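Local coordinates for protein N(2),N(2)-dimethylguanosine tRNA methyltransferase (Pyrococcus horikoshii, PDB 2DUL) that probably dimethylates the exocyclic N2 of guanine 26 in a number of tRNAs, drawing both methyl groups from S-adenosyl-L-methionine, at residues E73-D78 against T113-H118. Residues are numbered along the deposited sequence; the frame is centred on the assembly and turned at random.
Sequences EVWLND and TIVINH
Trp75 lies flat against its cross-strand partner Val115: the valine CB sits beneath the middle of the indole, and CG1 makes a CH-pi contact 3.7 Å from the centroid of the six-membered ring, while CG2 reaches CE2 and NE1. A bond at the edge helps set the indole's rotation, NE1 donating in the ring plane to Glu73 OE2 at 2.6 Å. The glutamate is stretched out, CG anti to the backbone N (chi1 -170°), and OE2 also bonds Tyr131 OH. Further along this face the two asparagines run side by side, and Asn117 ND2 gives a nearly straight bond of 2.9 Å to Asn77 OD1, their amide planes turned 31° apart. Asn77 ND2 in turn donates to Asp119 O and Ala54 O, which ties down both ends of this buried amide. Parallel pairing, with bonds such as Leu76 N to Val115 O at 2.8 Å, joins these neighbouring strands of the Rossmann-like sheet of a class I-like SAM-dependent methyltransferase. On the other face Leu76 CD1 meets Ile114 CG2 at 3.6 Å, and helix 81-94 packs there through Met87 on Leu76 and Val91 on Ile116. The pairing widens at the C-terminal end, Asp78 N to Asn117 O being 3.2 Å. Asp78, predicted to bind S-adenosyl-L-methionine, has its carboxylate held by the backbone N atoms of Ala57 and Ser80.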
loop_
_atom_site.group_PDB
_atom_site.type_symbol
_atom_site.label_atom_id
_atom_site.label_comp_id
_atom_site.label_asym_id
_atom_site.label_seq_id
_atom_site.Cartn_x
_atom_site.Cartn_y
_atom_site.Cartn_z
ATOM N N GLU A 73 11.968 13.627 -13.157
ATOM C CA GLU A 73 13.184 12.829 -13.094
ATOM C C GLU A 73 12.791 11.472 -12.531
ATOM O O GLU A 73 12.294 11.377 -11.405
ATOM C CB GLU A 73 14.214 13.499 -12.180
ATOM C CG GLU A 73 15.596 12.866 -12.237
ATOM C CD GLU A 73 16.612 13.594 -11.371
ATOM O OE1 GLU A 73 16.898 14.784 -11.638
ATOM O OE2 GLU A 73 17.125 12.975 -10.419
ATOM N N VAL A 74 13.000 10.426 -13.323
ATOM C CA VAL A 74 12.632 9.077 -12.910
ATOM C C VAL A 74 13.833 8.151 -12.849
ATOM O O VAL A 74 14.559 7.997 -13.831
ATOM C CB VAL A 74 11.594 8.466 -13.884
ATOM C CG1 VAL A 74 11.127 7.105 -13.367
ATOM C CG2 VAL A 74 10.415 9.422 -14.057
ATOM N N TRP A 75 14.037 7.540 -11.686
ATOM C CA TRP A 75 15.137 6.607 -11.497
ATOM C C TRP A 75 14.609 5.173 -11.497
ATOM O O TRP A 75 13.600 4.866 -10.858
ATOM C CB TRP A 75 15.858 6.878 -10.172
ATOM C CG TRP A 75 16.635 8.159 -10.150
ATOM C CD1 TRP A 75 16.151 9.415 -10.367
ATOM C CD2 TRP A 75 18.031 8.309 -9.864
ATOM N NE1 TRP A 75 17.157 10.339 -10.234
ATOM C CE2 TRP A 75 18.322 9.688 -9.924
ATOM C CE3 TRP A 75 19.064 7.412 -9.563
ATOM C CZ2 TRP A 75 19.606 10.197 -9.692
ATOM C CZ3 TRP A 75 20.344 7.915 -9.331
ATOM C CH2 TRP A 75 20.601 9.298 -9.398
ATOM N N LEU A 76 15.294 4.310 -12.233
ATOM C CA LEU A 76 14.941 2.901 -12.314
ATOM C C LEU A 76 16.153 2.145 -11.794
ATOM O O LEU A 76 17.275 2.398 -12.229
ATOM C CB LEU A 76 14.668 2.489 -13.761
ATOM C CG LEU A 76 13.479 3.111 -14.495
ATOM C CD1 LEU A 76 13.830 4.517 -14.940
ATOM C CD2 LEU A 76 13.140 2.255 -15.710
ATOM N N ASN A 77 15.939 1.217 -10.872
ATOM C CA ASN A 77 17.058 0.473 -10.316
ATOM C C ASN A 77 16.800 -1.019 -10.159
ATOM O O ASN A 77 15.682 -1.441 -9.892
ATOM C CB ASN A 77 17.428 1.040 -8.943
ATOM C CG ASN A 77 18.558 0.266 -8.277
ATOM O OD1 ASN A 77 19.732 0.447 -8.606
ATOM N ND2 ASN A 77 18.202 -0.614 -7.344
ATOM N N ASP A 78 17.856 -1.809 -10.328
ATOM C CA ASP A 78 17.785 -3.255 -10.138
ATOM C C ASP A 78 19.199 -3.797 -9.968
ATOM O O ASP A 78 20.131 -3.366 -10.650
ATOM C CB ASP A 78 17.101 -3.954 -11.314
ATOM C CG ASP A 78 16.527 -5.309 -10.920
ATOM O OD1 ASP A 78 15.294 -5.405 -10.745
ATOM O OD2 ASP A 78 17.311 -6.271 -10.763
ATOM N N THR A 113 13.955 13.319 -17.399
ATOM C CA THR A 113 15.268 12.728 -17.214
ATOM C C THR A 113 15.066 11.333 -16.654
ATOM O O THR A 113 14.370 11.149 -15.655
ATOM C CB THR A 113 16.120 13.576 -16.253
ATOM O OG1 THR A 113 16.398 14.832 -16.877
ATOM C CG2 THR A 113 17.439 12.885 -15.925
ATOM N N ILE A 114 15.657 10.352 -17.325
ATOM C CA ILE A 114 15.541 8.960 -16.918
ATOM C C ILE A 114 16.921 8.451 -16.523
ATOM O O ILE A 114 17.883 8.579 -17.281
ATOM C CB ILE A 114 14.978 8.108 -18.071
ATOM C CG1 ILE A 114 13.604 8.647 -18.470
ATOM C CG2 ILE A 114 14.877 6.641 -17.654
ATOM C CD1 ILE A 114 13.057 8.061 -19.750
ATOM N N VAL A 115 17.011 7.891 -15.324
ATOM C CA VAL A 115 18.269 7.373 -14.810
ATOM C C VAL A 115 18.111 5.887 -14.525
ATOM O O VAL A 115 17.332 5.490 -13.657
ATOM C CB VAL A 115 18.669 8.093 -13.510
ATOM C CG1 VAL A 115 20.041 7.619 -13.052
ATOM C CG2 VAL A 115 18.663 9.602 -13.736
ATOM N N ILE A 116 18.839 5.068 -15.272
ATOM C CA ILE A 116 18.782 3.624 -15.100
ATOM C C ILE A 116 20.012 3.212 -14.301
ATOM O O ILE A 116 21.147 3.491 -14.692
ATOM C CB ILE A 116 18.769 2.914 -16.465
ATOM C CG1 ILE A 116 17.757 3.606 -17.391
ATOM C CG2 ILE A 116 18.389 1.449 -16.282
ATOM C CD1 ILE A 116 17.662 2.988 -18.781
ATOM N N ASN A 117 19.778 2.534 -13.186
ATOM C CA ASN A 117 20.854 2.138 -12.293
ATOM C C ASN A 117 20.953 0.629 -12.074
ATOM O O ASN A 117 19.942 -0.064 -11.950
ATOM C CB ASN A 117 20.641 2.840 -10.945
ATOM C CG ASN A 117 21.919 2.988 -10.144
ATOM O OD1 ASN A 117 22.819 3.748 -10.517
ATOM N ND2 ASN A 117 22.006 2.269 -9.033
ATOM N N HIS A 118 22.182 0.130 -12.026
ATOM C CA HIS A 118 22.429 -1.287 -11.781
ATOM C C HIS A 118 23.081 -1.363 -10.404
ATOM O O HIS A 118 24.270 -1.072 -10.269
ATOM C CB HIS A 118 23.395 -1.860 -12.818
ATOM C CG HIS A 118 23.814 -3.269 -12.532
ATOM N ND1 HIS A 118 25.026 -3.785 -12.938
ATOM C CD2 HIS A 118 23.172 -4.276 -11.892
ATOM C CE1 HIS A 118 25.113 -5.048 -12.561
ATOM N NE2 HIS A 118 24.001 -5.371 -11.924
#